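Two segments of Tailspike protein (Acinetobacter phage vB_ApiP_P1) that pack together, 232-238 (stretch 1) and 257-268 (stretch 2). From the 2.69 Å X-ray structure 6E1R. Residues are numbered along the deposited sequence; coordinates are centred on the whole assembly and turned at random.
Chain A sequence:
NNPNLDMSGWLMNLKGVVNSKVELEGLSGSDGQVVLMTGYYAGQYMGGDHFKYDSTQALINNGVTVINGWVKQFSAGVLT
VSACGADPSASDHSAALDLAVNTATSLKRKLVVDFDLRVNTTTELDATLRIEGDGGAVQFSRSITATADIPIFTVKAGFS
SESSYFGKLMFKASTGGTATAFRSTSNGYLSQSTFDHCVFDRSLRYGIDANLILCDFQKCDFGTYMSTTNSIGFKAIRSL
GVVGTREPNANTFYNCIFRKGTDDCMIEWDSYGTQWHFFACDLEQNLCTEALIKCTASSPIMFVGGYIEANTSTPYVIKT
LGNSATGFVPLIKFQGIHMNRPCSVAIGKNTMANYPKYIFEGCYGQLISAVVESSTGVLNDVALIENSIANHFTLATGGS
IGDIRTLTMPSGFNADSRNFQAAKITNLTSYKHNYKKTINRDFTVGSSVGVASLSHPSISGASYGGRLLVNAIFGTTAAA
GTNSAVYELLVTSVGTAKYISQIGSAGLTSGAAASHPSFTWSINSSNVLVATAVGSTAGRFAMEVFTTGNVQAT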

ATOM      1  N   ILE A 232     -34.445 -11.147  -6.858  1.00 48.31           N
ATOM      2  CA  ILE A 232     -34.608  -9.711  -7.054  1.00 47.18           C
ATOM      3  C   ILE A 232     -33.263  -9.049  -7.317  1.00 49.07           C
ATOM      4  O   ILE A 232     -33.147  -8.179  -8.187  1.00 56.64           O
ATOM      5  N   GLY A 233     -32.236  -9.443  -6.585  1.00 43.26           N
ATOM      6  CA  GLY A 233     -30.897  -8.921  -6.779  1.00 38.62           C
ATOM      7  C   GLY A 233     -30.170  -8.800  -5.455  1.00 44.30           C
ATOM      8  O   GLY A 233     -30.771  -8.750  -4.381  1.00 53.74           O
ATOM      9  N   PHE A 234     -28.843  -8.753  -5.534  1.00 40.14           N
ATOM     10  CA  PHE A 234     -28.003  -8.591  -4.354  1.00 36.25           C
ATOM     11  C   PHE A 234     -26.952  -7.533  -4.643  1.00 40.41           C
ATOM     12  O   PHE A 234     -26.198  -7.652  -5.614  1.00 40.64           O
ATOM     13  N   LYS A 235     -26.900  -6.513  -3.795  1.00 44.34           N
ATOM     14  CA  LYS A 235     -25.868  -5.489  -3.846  1.00 43.11           C
ATOM     15  C   LYS A 235     -25.129  -5.497  -2.518  1.00 47.26           C
ATOM     16  O   LYS A 235     -25.756  -5.553  -1.455  1.00 46.88           O
ATOM     17  N   ALA A 236     -23.799  -5.449  -2.581  1.00 42.75           N
ATOM     18  CA  ALA A 236     -22.999  -5.540  -1.367  1.00 37.32           C
ATOM     19  C   ALA A 236     -23.191  -4.309  -0.491  1.00 37.91           C
ATOM     20  O   ALA A 236     -23.570  -4.418   0.681  1.00 40.33           O
ATOM     21  N   ILE A 237     -22.932  -3.126  -1.040  1.00 38.96           N
ATOM     22  CA  ILE A 237     -22.938  -1.889  -0.268  1.00 35.90           C
ATOM     23  C   ILE A 237     -23.617  -0.787  -1.071  1.00 39.10           C
ATOM     24  O   ILE A 237     -23.374  -0.635  -2.272  1.00 41.18           O
ATOM     25  N   ARG A 238     -24.477  -0.021  -0.397  1.00 34.18           N
ATOM     26  CA  ARG A 238     -25.084   1.191  -0.948  1.00 37.08           C
ATOM     27  C   ARG A 238     -25.065   2.241   0.156  1.00 43.39           C
ATOM     28  O   ARG A 238     -25.876   2.180   1.086  1.00 46.19           O
ATOM     29  N   ILE A 257     -14.211 -10.132   0.312  1.00 35.71           N
ATOM     30  CA  ILE A 257     -14.573 -10.894  -0.877  1.00 35.31           C
ATOM     31  C   ILE A 257     -15.949 -10.443  -1.347  1.00 38.15           C
ATOM     32  O   ILE A 257     -16.886 -10.355  -0.545  1.00 38.86           O
ATOM     33  N   PHE A 258     -16.069 -10.166  -2.645  1.00 32.12           N
ATOM     34  CA  PHE A 258     -17.325  -9.750  -3.262  1.00 30.71           C
ATOM     35  C   PHE A 258     -17.606 -10.677  -4.437  1.00 33.61           C
ATOM     36  O   PHE A 258     -16.949 -10.576  -5.478  1.00 35.97           O
ATOM     37  N   ARG A 259     -18.572 -11.581  -4.272  1.00 40.97           N
ATOM     38  CA  ARG A 259     -18.906 -12.573  -5.284  1.00 40.81           C
ATOM     39  C   ARG A 259     -20.398 -12.551  -5.587  1.00 47.32           C
ATOM     40  O   ARG A 259     -21.221 -12.238  -4.723  1.00 44.00           O
ATOM     41  N   LYS A 260     -20.727 -12.878  -6.840  1.00 45.46           N
ATOM     42  CA  LYS A 260     -22.090 -13.212  -7.261  1.00 46.01           C
ATOM     43  C   LYS A 260     -23.053 -12.039  -7.090  1.00 45.47           C
ATOM     44  O   LYS A 260     -24.178 -12.207  -6.620  1.00 52.57           O
ATOM     45  N   GLY A 261     -22.620 -10.839  -7.472  1.00 40.67           N
ATOM     46  CA  GLY A 261     -23.532  -9.712  -7.500  1.00 39.61           C
ATOM     47  C   GLY A 261     -24.453  -9.776  -8.703  1.00 43.61           C
ATOM     48  O   GLY A 261     -24.094 -10.290  -9.759  1.00 46.50           O
ATOM     49  N   THR A 262     -25.667  -9.241  -8.541  1.00 40.98           N
ATOM     50  CA  THR A 262     -26.654  -9.300  -9.613  1.00 43.18           C
ATOM     51  C   THR A 262     -27.387  -7.988  -9.854  1.00 44.28           C
ATOM     52  O   THR A 262     -28.249  -7.941 -10.739  1.00 45.49           O
ATOM     53  N   ASP A 263     -27.073  -6.929  -9.117  1.00 41.68           N
ATOM     54  CA  ASP A 263     -27.722  -5.641  -9.293  1.00 41.24           C
ATOM     55  C   ASP A 263     -26.947  -4.818 -10.322  1.00 44.20           C
ATOM     56  O   ASP A 263     -26.103  -5.338 -11.058  1.00 44.71           O
ATOM     57  N   ASP A 264     -27.234  -3.516 -10.392  1.00 44.82           N
ATOM     58  CA  ASP A 264     -26.519  -2.658 -11.331  1.00 41.66           C
ATOM     59  C   ASP A 264     -25.055  -2.513 -10.946  1.00 42.50           C
ATOM     60  O   ASP A 264     -24.201  -2.323 -11.819  1.00 42.78           O
ATOM     61  N   CYS A 265     -24.745  -2.601  -9.653  1.00 39.22           N
ATOM     62  CA  CYS A 265     -23.368  -2.577  -9.191  1.00 37.75           C
ATOM     63  C   CYS A 265     -23.275  -3.324  -7.868  1.00 39.40           C
ATOM     64  O   CYS A 265     -24.286  -3.671  -7.253  1.00 42.10           O
HETATM   65  N   MSE A 266     -22.043  -3.578  -7.445  1.00 35.46           N
HETATM   66  CA  MSE A 266     -21.794  -4.294  -6.201  1.00 38.11           C
HETATM   67  C   MSE A 266     -21.634  -3.312  -5.046  1.00 38.24           C
HETATM   68  O   MSE A 266     -22.213  -3.494  -3.976  1.00 39.48           O
ATOM     69  N   ILE A 267     -20.846  -2.266  -5.277  1.00 37.09           N
ATOM     70  CA  ILE A 267     -20.588  -1.226  -4.290  1.00 35.39           C
ATOM     71  C   ILE A 267     -20.995   0.112  -4.889  1.00 40.35           C
ATOM     72  O   ILE A 267     -20.694   0.397  -6.053  1.00 46.24           O
ATOM     73  N   GLU A 268     -21.682   0.931  -4.094  1.00 43.31           N
ATOM     74  CA  GLU A 268     -22.196   2.207  -4.572  1.00 40.29           C
ATOM     75  C   GLU A 268     -22.202   3.219  -3.437  1.00 39.88           C
ATOM     76  O   GLU A 268     -22.613   2.904  -2.317  1.00 45.68           O
TER

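The two stretches bury 665 Å² between them, and most of the polar groups at this contact can be paired by distance and angle. In the parallel pairing of Ile237 with Ile267 and Arg238 with Glu268, Ile237 N donates to Met266 O (3.0 Å, 166° at the hydrogen) and Glu268 N donates to Ile237 O (2.9 Å, 131°). Met266 O also receives Ala236 N at 2.9 Å, but the angle of 121° makes that bond weak. The carbonyl thus serves two successive amides just where the chain turns its corner at Ala236.

At the other end, Thr262, with chi1 in p, places OG1 3.0 Å from Phe234 N and accepts its hydrogen at 138°. Thr262 N returns a weak bond to Phe234 O, nearly straight at 173° but long at 3.4 Å. Gly233 lies against the same hydroxyl, its CA 3.4 Å from Thr262 OG1; its phi/psi of 145/159 would jam a CB against the preceding carbonyl. Phe234 O has a second donor in water 1 (3.1 Å), which also donates to Cys265 O at 2.5 Å and accepts from Asp263 N at 2.9 Å, a bridge across the 3.7 Å gap between Phe234 O and Asp263 N.

Lys235 is the charged centre. Its CA-to-CB bond points sideways, but the t, t, m, t chain brings its end nearer to stretch 2, where NZ forms salt bridges with Glu268 OE1 (2.7 Å) and Asp264 OD1 (2.8 Å), both also hydrogen bonds. A longer salt bridge joins Lys235 NZ to Asp263 OD2 at 3.6 Å. Water 2 fills in here, accepting from Lys235 NZ (2.9 Å) and Arg238 NH2 (2.7 Å) and donating to Asp263 OD2 (2.4 Å). Arg238 NE stays 4.1 Å from Glu268 OE1, beyond salt-bridge range, so the water provides its guanidinium with an indirect link to stretch 2.

Apolar packing centres on Met266, a selenomethionine whose CA-to-CB bond points away although its t, p, t side chain ends nearer to stretch 1. Its CE meets the edge of the Phe234 ring (chi1 t) at CE2, 3.6 Å away, while Met266 SE sits 5.1 Å from the ring centroid in an oblique sulfur-aromatic-type approach. Ala236 CB, directed toward stretch 2, lies 3.7 Å from both Met266 CG and Phe258 CD2, the latter at the ring edge. Beyond the corner, Ile237 and Ile267, both m, t, share one sheet face, with Ile237 CB 4.1 Å from Ile267 CG2.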

ATOM      1  CB  ILE A 232     -35.326  -9.092  -5.840  1.00 49.72           C
ATOM      2  CG1 ILE A 232     -36.704  -9.738  -5.657  1.00 55.80           C
ATOM      3  CG2 ILE A 232     -35.451  -7.583  -5.998  1.00 43.04           C
ATOM      4  CD1 ILE A 232     -37.502  -9.180  -4.497  1.00 57.53           C
ATOM      5  CB  PHE A 234     -27.334  -9.909  -3.956  1.00 33.40           C
ATOM      6  CG  PHE A 234     -26.246  -9.748  -2.929  1.00 37.14           C
ATOM      7  CD1 PHE A 234     -26.559  -9.597  -1.587  1.00 39.05           C
ATOM      8  CD2 PHE A 234     -24.912  -9.750  -3.304  1.00 34.56           C
ATOM      9  CE1 PHE A 234     -25.565  -9.446  -0.640  1.00 36.95           C
ATOM     10  CE2 PHE A 234     -23.912  -9.601  -2.360  1.00 36.16           C
ATOM     11  CZ  PHE A 234     -24.240  -9.448  -1.027  1.00 39.75           C
ATOM     12  CB  LYS A 235     -26.459  -4.106  -4.134  1.00 41.84           C
ATOM     13  CG  LYS A 235     -25.422  -2.991  -4.154  1.00 38.65           C
ATOM     14  CD  LYS A 235     -26.034  -1.655  -4.540  1.00 39.55           C
ATOM     15  CE  LYS A 235     -26.533  -1.680  -5.978  1.00 37.99           C
ATOM     16  NZ  LYS A 235     -27.144  -0.386  -6.388  1.00 38.35           N
ATOM     17  CB  ALA A 236     -21.525  -5.731  -1.723  1.00 35.02           C
ATOM     18  CB  ILE A 237     -21.505  -1.473   0.134  1.00 32.84           C
ATOM     19  CG1 ILE A 237     -20.895  -2.514   1.074  1.00 32.05           C
ATOM     20  CG2 ILE A 237     -21.495  -0.098   0.787  1.00 30.62           C
ATOM     21  CD1 ILE A 237     -19.455  -2.261   1.405  1.00 28.82           C
ATOM     22  CB  ARG A 238     -26.516   0.983  -1.420  1.00 37.80           C
ATOM     23  CG  ARG A 238     -27.048   2.225  -2.131  1.00 35.21           C
ATOM     24  CD  ARG A 238     -28.567   2.275  -2.180  1.00 42.94           C
ATOM     25  NE  ARG A 238     -29.201   1.453  -3.199  1.00 51.98           N
ATOM     26  CZ  ARG A 238     -30.519   1.292  -3.280  1.00 53.05           C
ATOM     27  NH1 ARG A 238     -31.309   1.892  -2.400  1.00 37.37           N
ATOM     28  NH2 ARG A 238     -31.046   0.539  -4.234  1.00 63.57           N
ATOM     29  CB  ILE A 257     -14.561 -12.411  -0.612  1.00 32.25           C
ATOM     30  CG1 ILE A 257     -13.179 -12.859  -0.136  1.00 30.24           C
ATOM     31  CG2 ILE A 257     -14.963 -13.171  -1.863  1.00 29.69           C
ATOM     32  CD1 ILE A 257     -13.159 -14.249   0.459  1.00 31.23           C
ATOM     33  CB  PHE A 258     -17.259  -8.294  -3.725  1.00 26.10           C
ATOM     34  CG  PHE A 258     -16.938  -7.317  -2.630  1.00 27.87           C
ATOM     35  CD1 PHE A 258     -15.625  -7.077  -2.256  1.00 28.41           C
ATOM     36  CD2 PHE A 258     -17.949  -6.626  -1.982  1.00 26.99           C
ATOM     37  CE1 PHE A 258     -15.327  -6.175  -1.251  1.00 29.27           C
ATOM     38  CE2 PHE A 258     -17.658  -5.722  -0.977  1.00 27.29           C
ATOM     39  CZ  PHE A 258     -16.345  -5.496  -0.611  1.00 24.88           C
ATOM     40  CB  ARG A 259     -18.510 -13.997  -4.858  1.00 39.03           C
ATOM     41  CG  ARG A 259     -17.021 -14.260  -4.794  1.00 37.09           C
ATOM     42  CD  ARG A 259     -16.783 -15.749  -4.610  1.00 40.69           C
ATOM     43  NE  ARG A 259     -15.366 -16.093  -4.619  1.00 47.77           N
ATOM     44  CZ  ARG A 259     -14.658 -16.372  -3.532  1.00 56.92           C
ATOM     45  NH1 ARG A 259     -15.236 -16.367  -2.338  1.00 60.30           N
ATOM     46  NH2 ARG A 259     -13.372 -16.670  -3.640  1.00 60.76           N
ATOM     47  CB  LYS A 260     -22.614 -14.433  -6.503  1.00 47.32           C
ATOM     48  CG  LYS A 260     -21.772 -15.686  -6.626  1.00 48.84           C
ATOM     49  CD  LYS A 260     -21.725 -16.197  -8.049  1.00 53.59           C
ATOM     50  CE  LYS A 260     -20.800 -17.407  -8.148  1.00 55.43           C
ATOM     51  NZ  LYS A 260     -21.277 -18.547  -7.300  1.00 53.61           N
ATOM     52  CB  THR A 262     -27.690 -10.406  -9.336  1.00 42.20           C
ATOM     53  OG1 THR A 262     -28.073 -10.374  -7.955  1.00 48.32           O
ATOM     54  CG2 THR A 262     -27.116 -11.776  -9.667  1.00 39.07           C
ATOM     55  CB  ASP A 263     -27.837  -4.934  -7.943  1.00 40.64           C
ATOM     56  CG  ASP A 263     -28.973  -3.931  -7.904  1.00 42.97           C
ATOM     57  OD1 ASP A 263     -29.638  -3.743  -8.945  1.00 43.69           O
ATOM     58  OD2 ASP A 263     -29.205  -3.338  -6.830  1.00 42.17           O
ATOM     59  CB  ASP A 264     -27.187  -1.286 -11.411  1.00 46.49           C
ATOM     60  CG  ASP A 264     -27.223  -0.577 -10.074  1.00 48.16           C
ATOM     61  OD1 ASP A 264     -27.510  -1.240  -9.056  1.00 47.30           O
ATOM     62  OD2 ASP A 264     -26.968   0.646 -10.042  1.00 50.93           O
ATOM     63  CB  CYS A 265     -22.844  -1.143  -9.054  1.00 35.04           C
ATOM     64  SG  CYS A 265     -23.845  -0.078  -8.002  1.00 38.85           S
HETATM   65  CB  MSE A 266     -20.549  -5.174  -6.332  1.00 40.46           C
HETATM   66  CG  MSE A 266     -20.377  -6.192  -5.217  1.00 52.46           C
HETATM   67 SE   MSE A 266     -21.886  -7.426  -5.080  1.00 63.94          SE
HETATM   68  CE  MSE A 266     -20.960  -8.932  -4.258  1.00 63.95           C
ATOM     69  CB  ILE A 267     -19.108  -1.210  -3.856  1.00 28.84           C
ATOM     70  CG1 ILE A 267     -18.685  -2.596  -3.365  1.00 28.77           C
ATOM     71  CG2 ILE A 267     -18.877  -0.169  -2.771  1.00 24.61           C
ATOM     72  CD1 ILE A 267     -17.214  -2.707  -3.038  1.00 29.88           C
ATOM     73  CB  GLU A 268     -23.612   2.058  -5.142  1.00 40.51           C
ATOM     74  CG  GLU A 268     -24.234   3.364  -5.610  1.00 43.97           C
ATOM     75  CD  GLU A 268     -25.625   3.177  -6.185  1.00 52.17           C
ATOM     76  OE1 GLU A 268     -26.247   2.130  -5.910  1.00 55.35           O
ATOM     77  OE2 GLU A 268     -26.096   4.077  -6.911  1.00 56.16           O
TER
HETATM   78  O   HOH W   1     -24.695  -6.060  -7.798  1.00 34.59           O
HETATM   79  O   HOH W   2     -29.911  -1.186  -5.968  1.00 26.97           O